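Local atomic coordinates of fungal protease inhibitor-1 (Antheraea mylitta, PDB entry 3BT4), a protein that inhibits serine proteases such as trypsin and chymotrypsin, and also inhibits proteases from the fungi Aspergillus oryzae and Rhizopus oryzae. Residues 7-12 / 37-42; 44-49 / 68-73. All coordinates share one frame; numbering follows the deposited sequence.

In the fold
Both contacts use strand 40-47, the central strand of a small mixed sheet. Both segments of contact 1 precede those of contact 2. The contact centres are about 22 Å apart, on opposite sides of the centre of the chain. Contact 1 ties helix 8-11 to the residues that lead into the strand, and is closed by the disulfide Cys9-Cys39. Contact 2 lies at the far end of the strand, beside the loop after strand 66-68. It is joined by backbone pairing and aliphatic packing, and its Cys68 is bonded to Cys79. With so little regular structure, the six disulfides, with the small sheet, probably carry much of the rigidity of this inhibitor fold.

Contact 1: residues 7-12 / 37-42; sequences NYCKDH and CACCPA
Cys9 and Cys39 form a disulfide that staples the short helix 8-11 to the turn before strand 40-47, in a small disulfide-rich fold. The bridge is left-handed, with a C-S-S-C torsion of -81°. Beside it the ring of Tyr8 acts as a flat wedge. Tyr8 CG is anti to the backbone N (chi1 -179°), which sends it from the helix toward the turn. The ring fills the slot between Cys37 and His12. Cys37 SG lies over the centre of one face, 3.6 Å from the centroid of the Tyr8 ring and 4° off the ring normal, and Cys37 CB is 3.5 Å from Tyr8 CD2. On the opposite face His12 CD2 lies over the ring centre, 3.3 Å above the plane. Cys39 SG meets the ring at the edge, in the plane, as a second sulfur-aromatic contact. An alanine at Tyr8 would probably leave Cys37 SG and His12 CD2 without the surface they flank and open a gap beside the disulfide. Cys37 SG is bonded to Cys4. Cys39 and Cys40 both face Ser34 in a classic beta bulge. Just past the helix, His12 O comes within 3.5 Å of Cys39 SG, on the far side of that sulfur from Cys9.

Contact 2: residues 44-49 / 68-73; sequences VTLLRE and CQEPLK
Gln69 N donates a hydrogen bond to Leu47 O, 2.9 Å away. The N-H...O angle is 156°, and the donor lies in the plane of the Leu47 carbonyl. The bond belongs to a parallel bridge between Leu47 and Cys68, where strand 40-47 runs beside strand 66-68 at the edge of the mixed sheet. Leu47 also bonds through its backbone to Val67, so the pairing continues into strand 66-68. The side chains of Leu47 and Cys68 share one face of the sheet, and both touch Cys53.

Leu46 and Gln69 meet beside the bridge, and their side chains cross at about a right angle. Leu46 CD1 rests against the amide end of Gln69, 3.6 Å from Gln69 NE2. CG of Gln69 is anti to the backbone N (chi1 -170°), and the extended chain passes across Leu46, with Gln69 CG and NE2 both against Leu46 CD1. Nearer the backbone, Leu46 CB and Gln69 CB are 4.0 Å apart.

Past the end of the strand, Leu72 covers the backbone of Arg48 and Glu49. Its CD2 methyl comes within 3.4 Å of Glu49 N and also touches Glu49 CB. Leu72 is presented by a type VIa beta turn, residues 69-72, with a cis peptide bond before Pro71 and a closing bond from Leu72 N to Gln69 O.

The two acids, Glu70 and Glu49, have partners outside the segments. Glu70 OE2 forms a salt bridge with Arg30 of strand 28-30, which pairs with the other side of strand 40-47. Glu49 OE1 has a long, weak ion pair with Lys81. One main-chain bond and several aliphatic touches therefore join the segments, so their mutual placement probably depends more on backbone register and methyl packing than on charge.

Contact 1: residues 7-12 / 37-42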
ATOM      1  N   ASN A   7     -13.110 -10.449   5.616  1.00 20.62           N
ATOM      2  CA  ASN A   7     -14.054  -9.555   6.298  1.00 19.63           C
ATOM      3  C   ASN A   7     -13.468  -8.684   7.389  1.00 18.80           C
ATOM      4  O   ASN A   7     -14.214  -8.061   8.142  1.00 18.74           O
ATOM      5  CB  ASN A   7     -15.178 -10.370   6.926  1.00 20.22           C
ATOM      6  CG  ASN A   7     -16.058 -11.024   5.901  1.00 20.87           C
ATOM      7  OD1 ASN A   7     -16.461 -10.399   4.920  1.00 22.04           O
ATOM      8  ND2 ASN A   7     -16.368 -12.295   6.124  1.00 22.75           N
ATOM      9  N   TYR A   8     -12.144  -8.649   7.496  1.00 17.46           N
ATOM     10  CA  TYR A   8     -11.469  -7.835   8.514  1.00 16.20           C
ATOM     11  C   TYR A   8     -11.940  -6.376   8.515  1.00 15.76           C
ATOM     12  O   TYR A   8     -12.305  -5.830   9.568  1.00 14.41           O
ATOM     13  CB  TYR A   8      -9.950  -7.901   8.322  1.00 16.41           C
ATOM     14  CG  TYR A   8      -9.180  -7.099   9.344  1.00 14.99           C
ATOM     15  CD1 TYR A   8      -8.647  -7.707  10.470  1.00 15.10           C
ATOM     16  CD2 TYR A   8      -8.998  -5.735   9.180  1.00 13.70           C
ATOM     17  CE1 TYR A   8      -7.952  -6.964  11.411  1.00 15.90           C
ATOM     18  CE2 TYR A   8      -8.314  -4.987  10.104  1.00 14.78           C
ATOM     19  CZ  TYR A   8      -7.786  -5.603  11.215  1.00 15.07           C
ATOM     20  OH  TYR A   8      -7.098  -4.847  12.135  1.00 16.50           O
ATOM     21  N   CYS A   9     -11.944  -5.755   7.329  1.00 15.37           N
ATOM     22  CA  CYS A   9     -12.326  -4.349   7.199  1.00 15.13           C
ATOM     23  C   CYS A   9     -13.814  -4.062   7.507  1.00 15.18           C
ATOM     24  O   CYS A   9     -14.184  -2.921   7.780  1.00 15.74           O
ATOM     25  CB  CYS A   9     -11.902  -3.789   5.836  1.00 14.89           C
ATOM     26  SG  CYS A   9     -10.114  -3.920   5.522  1.00 15.61           S
ATOM     27  N   LYS A  10     -14.660  -5.088   7.473  1.00 15.55           N
ATOM     28  CA  LYS A  10     -16.052  -4.957   7.973  1.00 16.02           C
ATOM     29  C   LYS A  10     -16.059  -4.747   9.487  1.00 15.71           C
ATOM     30  O   LYS A  10     -16.875  -3.999  10.021  1.00 15.01           O
ATOM     31  CB  LYS A  10     -16.895  -6.188   7.633  1.00 15.60           C
ATOM     32  CG  LYS A  10     -17.054  -6.441   6.164  1.00 18.07           C
ATOM     33  CD  LYS A  10     -17.766  -7.748   5.939  1.00 21.46           C
ATOM     34  CE  LYS A  10     -18.693  -7.701   4.732  1.00 23.68           C
ATOM     35  NZ  LYS A  10     -18.013  -7.089   3.574  1.00 25.60           N
ATOM     36  N   ASP A  11     -15.131  -5.420  10.162  1.00 16.40           N
ATOM     37  CA  ASP A  11     -14.973  -5.274  11.602  1.00 16.85           C
ATOM     38  C   ASP A  11     -14.129  -4.071  11.966  1.00 17.14           C
ATOM     39  O   ASP A  11     -14.328  -3.482  13.028  1.00 17.26           O
ATOM     40  CB  ASP A  11     -14.411  -6.558  12.218  1.00 16.52           C
ATOM     41  CG  ASP A  11     -15.333  -7.738  12.024  1.00 16.24           C
ATOM     42  OD1 ASP A  11     -16.567  -7.559  12.101  1.00 15.41           O
ATOM     43  OD2 ASP A  11     -14.831  -8.852  11.782  1.00 16.05           O
ATOM     44  N   HIS A  12     -13.215  -3.696  11.067  1.00 18.26           N
ATOM     45  CA  HIS A  12     -12.320  -2.549  11.262  1.00 18.75           C
ATOM     46  C   HIS A  12     -12.384  -1.546  10.098  1.00 19.70           C
ATOM     47  O   HIS A  12     -11.390  -1.332   9.396  1.00 19.80           O
ATOM     48  CB  HIS A  12     -10.890  -3.034  11.502  1.00 18.85           C
ATOM     49  CG  HIS A  12     -10.800  -4.110  12.543  1.00 18.08           C
ATOM     50  ND1 HIS A  12     -10.663  -3.836  13.884  1.00 19.07           N
ATOM     51  CD2 HIS A  12     -10.871  -5.457  12.439  1.00 17.71           C
ATOM     52  CE1 HIS A  12     -10.652  -4.969  14.566  1.00 18.82           C
ATOM     53  NE2 HIS A  12     -10.764  -5.969  13.712  1.00 17.34           N
ATOM     54  N   CYS A  37      -4.348  -4.019   7.608  1.00 14.91           N
ATOM     55  CA  CYS A  37      -5.047  -4.764   6.545  1.00 15.25           C
ATOM     56  C   CYS A  37      -5.508  -3.927   5.336  1.00 15.26           C
ATOM     57  O   CYS A  37      -6.308  -4.402   4.504  1.00 14.93           O
ATOM     58  CB  CYS A  37      -6.179  -5.639   7.121  1.00 15.27           C
ATOM     59  SG  CYS A  37      -5.538  -6.908   8.267  1.00 16.70           S
ATOM     60  N   ALA A  38      -4.989  -2.698   5.233  1.00 14.89           N
ATOM     61  CA  ALA A  38      -5.217  -1.856   4.054  1.00 14.44           C
ATOM     62  C   ALA A  38      -6.707  -1.514   3.863  1.00 14.23           C
ATOM     63  O   ALA A  38      -7.198  -1.453   2.750  1.00 13.21           O
ATOM     64  CB  ALA A  38      -4.651  -2.546   2.815  1.00 14.28           C
ATOM     65  N   CYS A  39      -7.404  -1.267   4.973  1.00 14.31           N
ATOM     66  CA  CYS A  39      -8.834  -0.913   4.977  1.00 14.65           C
ATOM     67  C   CYS A  39      -9.135   0.486   4.451  1.00 15.03           C
ATOM     68  O   CYS A  39     -10.271   0.767   4.040  1.00 15.17           O
ATOM     69  CB  CYS A  39      -9.416  -1.085   6.385  1.00 14.72           C
ATOM     70  SG  CYS A  39      -9.293  -2.800   6.967  1.00 14.59           S
ATOM     71  N   CYS A  40      -8.118   1.349   4.442  1.00 15.11           N
ATOM     72  CA  CYS A  40      -8.289   2.734   3.989  1.00 15.34           C
ATOM     73  C   CYS A  40      -7.750   3.017   2.581  1.00 14.64           C
ATOM     74  O   CYS A  40      -6.661   2.564   2.214  1.00 14.10           O
ATOM     75  CB  CYS A  40      -7.681   3.720   4.987  1.00 15.30           C
ATOM     76  SG  CYS A  40      -8.572   3.849   6.575  1.00 18.28           S
ATOM     77  N   PRO A  41      -8.513   3.794   1.796  1.00 14.65           N
ATOM     78  CA  PRO A  41      -8.054   4.269   0.486  1.00 15.02           C
ATOM     79  C   PRO A  41      -6.842   5.190   0.626  1.00 15.05           C
ATOM     80  O   PRO A  41      -6.633   5.764   1.678  1.00 14.69           O
ATOM     81  CB  PRO A  41      -9.268   5.056  -0.037  1.00 15.42           C
ATOM     82  CG  PRO A  41     -10.042   5.423   1.231  1.00 14.77           C
ATOM     83  CD  PRO A  41      -9.871   4.269   2.115  1.00 14.20           C
ATOM     84  N   ALA A  42      -6.046   5.321  -0.430  1.00 15.72           N
ATOM     85  CA  ALA A  42      -4.882   6.211  -0.409  1.00 15.57           C
ATOM     86  C   ALA A  42      -4.612   6.808  -1.778  1.00 15.64           C
ATOM     87  O   ALA A  42      -4.959   6.218  -2.800  1.00 16.13           O
ATOM     88  CB  ALA A  42      -3.667   5.458   0.058  1.00 15.95           C
TER

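Contact 2: residues 44-49 / 68-73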
ATOM      1  N   VAL A  44      -1.601   7.178  -3.895  1.00 14.20           N
ATOM      2  CA  VAL A  44      -0.265   6.575  -3.851  1.00 13.29           C
ATOM      3  C   VAL A  44       0.708   7.091  -4.923  1.00 13.22           C
ATOM      4  O   VAL A  44       0.315   7.507  -6.014  1.00 11.73           O
ATOM      5  CB  VAL A  44      -0.334   5.021  -3.837  1.00 13.40           C
ATOM      6  CG1 VAL A  44      -1.327   4.556  -2.772  1.00 12.29           C
ATOM      7  CG2 VAL A  44      -0.730   4.475  -5.174  1.00 12.75           C
ATOM      8  N   THR A  45       1.987   7.069  -4.564  1.00 12.96           N
ATOM      9  CA  THR A  45       3.082   7.360  -5.468  1.00 13.66           C
ATOM     10  C   THR A  45       3.793   6.051  -5.833  1.00 12.93           C
ATOM     11  O   THR A  45       4.003   5.197  -4.987  1.00 11.92           O
ATOM     12  CB  THR A  45       4.040   8.368  -4.793  1.00 13.70           C
ATOM     13  OG1 THR A  45       3.354   9.621  -4.671  1.00 17.96           O
ATOM     14  CG2 THR A  45       5.358   8.566  -5.586  1.00 16.10           C
ATOM     15  N   LEU A  46       4.154   5.881  -7.105  1.00 13.19           N
ATOM     16  CA  LEU A  46       4.887   4.667  -7.490  1.00 12.94           C
ATOM     17  C   LEU A  46       6.369   4.909  -7.723  1.00 12.89           C
ATOM     18  O   LEU A  46       6.778   5.954  -8.261  1.00 13.02           O
ATOM     19  CB  LEU A  46       4.244   3.951  -8.689  1.00 13.02           C
ATOM     20  CG  LEU A  46       2.766   3.543  -8.565  1.00 13.65           C
ATOM     21  CD1 LEU A  46       2.271   2.883  -9.839  1.00 13.47           C
ATOM     22  CD2 LEU A  46       2.515   2.648  -7.346  1.00 11.08           C
ATOM     23  N   LEU A  47       7.164   3.923  -7.304  1.00 12.83           N
ATOM     24  CA  LEU A  47       8.618   3.999  -7.364  1.00 12.07           C
ATOM     25  C   LEU A  47       9.201   3.018  -8.367  1.00 12.70           C
ATOM     26  O   LEU A  47       8.653   1.941  -8.606  1.00 11.83           O
ATOM     27  CB  LEU A  47       9.218   3.762  -5.980  1.00 11.72           C
ATOM     28  CG  LEU A  47       8.595   4.510  -4.792  1.00 10.86           C
ATOM     29  CD1 LEU A  47       8.979   3.823  -3.526  1.00 10.35           C
ATOM     30  CD2 LEU A  47       8.988   5.965  -4.735  1.00 10.25           C
ATOM     31  N   ARG A  48      10.321   3.421  -8.954  1.00 13.00           N
ATOM     32  CA  ARG A  48      11.012   2.645  -9.961  1.00 14.29           C
ATOM     33  C   ARG A  48      11.975   1.629  -9.346  1.00 14.44           C
ATOM     34  O   ARG A  48      12.348   1.730  -8.178  1.00 14.46           O
ATOM     35  CB  ARG A  48      11.806   3.585 -10.875  1.00 14.68           C
ATOM     36  CG  ARG A  48      11.016   4.695 -11.548  1.00 16.08           C
ATOM     37  CD  ARG A  48      10.197   4.147 -12.666  1.00 20.75           C
ATOM     38  NE  ARG A  48       9.841   5.170 -13.647  1.00 22.29           N
ATOM     39  CZ  ARG A  48      10.596   5.484 -14.700  1.00 23.34           C
ATOM     40  NH1 ARG A  48      11.762   4.872 -14.898  1.00 22.60           N
ATOM     41  NH2 ARG A  48      10.175   6.404 -15.557  1.00 23.11           N
ATOM     42  N   GLU A  49      12.409   0.675 -10.166  1.00 15.04           N
ATOM     43  CA  GLU A  49      13.420  -0.294  -9.768  1.00 15.79           C
ATOM     44  C   GLU A  49      14.693   0.379  -9.250  1.00 15.10           C
ATOM     45  O   GLU A  49      15.220   1.297  -9.880  1.00 14.10           O
ATOM     46  CB  GLU A  49      13.755  -1.214 -10.943  1.00 15.26           C
ATOM     47  CG  GLU A  49      14.657  -2.362 -10.547  1.00 17.78           C
ATOM     48  CD  GLU A  49      14.895  -3.374 -11.667  1.00 18.76           C
ATOM     49  OE1 GLU A  49      14.570  -3.086 -12.848  1.00 22.20           O
ATOM     50  OE2 GLU A  49      15.434  -4.455 -11.350  1.00 22.39           O
ATOM     51  N   CYS A  68       6.619   0.569  -4.372  1.00 12.25           N
ATOM     52  CA  CYS A  68       7.254   0.101  -5.605  1.00 13.96           C
ATOM     53  C   CYS A  68       6.217  -0.187  -6.683  1.00 14.41           C
ATOM     54  O   CYS A  68       5.128  -0.705  -6.379  1.00 15.11           O
ATOM     55  CB  CYS A  68       8.093  -1.155  -5.336  1.00 13.83           C
ATOM     56  SG  CYS A  68       9.354  -0.869  -4.099  1.00 15.35           S
ATOM     57  N   GLN A  69       6.545   0.142  -7.924  1.00 14.89           N
ATOM     58  CA  GLN A  69       5.616  -0.085  -9.025  1.00 15.88           C
ATOM     59  C   GLN A  69       5.554  -1.578  -9.350  1.00 16.29           C
ATOM     60  O   GLN A  69       6.544  -2.169  -9.793  1.00 15.70           O
ATOM     61  CB  GLN A  69       5.986   0.758 -10.252  1.00 15.64           C
ATOM     62  CG  GLN A  69       4.933   0.763 -11.368  1.00 16.86           C
ATOM     63  CD  GLN A  69       5.122   1.894 -12.387  1.00 16.62           C
ATOM     64  OE1 GLN A  69       6.246   2.308 -12.690  1.00 18.36           O
ATOM     65  NE2 GLN A  69       4.013   2.396 -12.919  1.00 17.46           N
ATOM     66  N   GLU A  70       4.378  -2.170  -9.112  1.00 17.05           N
ATOM     67  CA  GLU A  70       4.120  -3.602  -9.330  1.00 17.81           C
ATOM     68  C   GLU A  70       4.676  -4.091 -10.657  1.00 17.75           C
ATOM     69  O   GLU A  70       4.553  -3.383 -11.661  1.00 18.25           O
ATOM     70  CB  GLU A  70       2.614  -3.904  -9.239  1.00 18.20           C
ATOM     71  CG  GLU A  70       2.062  -3.911  -7.827  1.00 19.48           C
ATOM     72  CD  GLU A  70       1.677  -2.523  -7.320  1.00 21.89           C
ATOM     73  OE1 GLU A  70       1.554  -2.352  -6.080  1.00 21.79           O
ATOM     74  OE2 GLU A  70       1.506  -1.610  -8.158  1.00 20.86           O
ATOM     75  N   PRO A  71       5.278  -5.301 -10.682  1.00 17.64           N
ATOM     76  CA  PRO A  71       5.413  -6.303  -9.625  1.00 18.22           C
ATOM     77  C   PRO A  71       6.688  -6.176  -8.778  1.00 18.72           C
ATOM     78  O   PRO A  71       7.091  -7.141  -8.114  1.00 19.42           O
ATOM     79  CB  PRO A  71       5.442  -7.617 -10.415  1.00 18.17           C
ATOM     80  CG  PRO A  71       6.056  -7.255 -11.725  1.00 17.54           C
ATOM     81  CD  PRO A  71       5.908  -5.764 -11.929  1.00 17.90           C
ATOM     82  N   LEU A  72       7.321  -5.004  -8.811  1.00 18.97           N
ATOM     83  CA  LEU A  72       8.502  -4.721  -7.981  1.00 18.41           C
ATOM     84  C   LEU A  72       8.140  -4.815  -6.517  1.00 18.53           C
ATOM     85  O   LEU A  72       7.031  -4.416  -6.115  1.00 18.04           O
ATOM     86  CB  LEU A  72       9.046  -3.315  -8.267  1.00 18.22           C
ATOM     87  CG  LEU A  72      10.107  -2.953  -9.309  1.00 18.19           C
ATOM     88  CD1 LEU A  72      10.218  -3.885 -10.479  1.00 19.96           C
ATOM     89  CD2 LEU A  72       9.860  -1.541  -9.796  1.00 17.84           C
ATOM     90  N   LYS A  73       9.068  -5.348  -5.716  1.00 19.08           N
ATOM     91  CA  LYS A  73       8.846  -5.420  -4.271  1.00 19.71           C
ATOM     92  C   LYS A  73       9.929  -4.661  -3.507  1.00 19.54           C
ATOM     93  O   LYS A  73      11.079  -4.638  -3.913  1.00 19.26           O
ATOM     94  CB  LYS A  73       8.741  -6.885  -3.781  1.00 20.47           C
ATOM     95  CG  LYS A  73       7.625  -7.771  -4.450  1.00 21.97           C
ATOM     96  CD  LYS A  73       6.257  -7.050  -4.596  1.00 24.17           C
ATOM     97  CE  LYS A  73       5.098  -7.930  -5.155  1.00 23.58           C
ATOM     98  NZ  LYS A  73       5.403  -8.717  -6.395  1.00 23.68           N
TER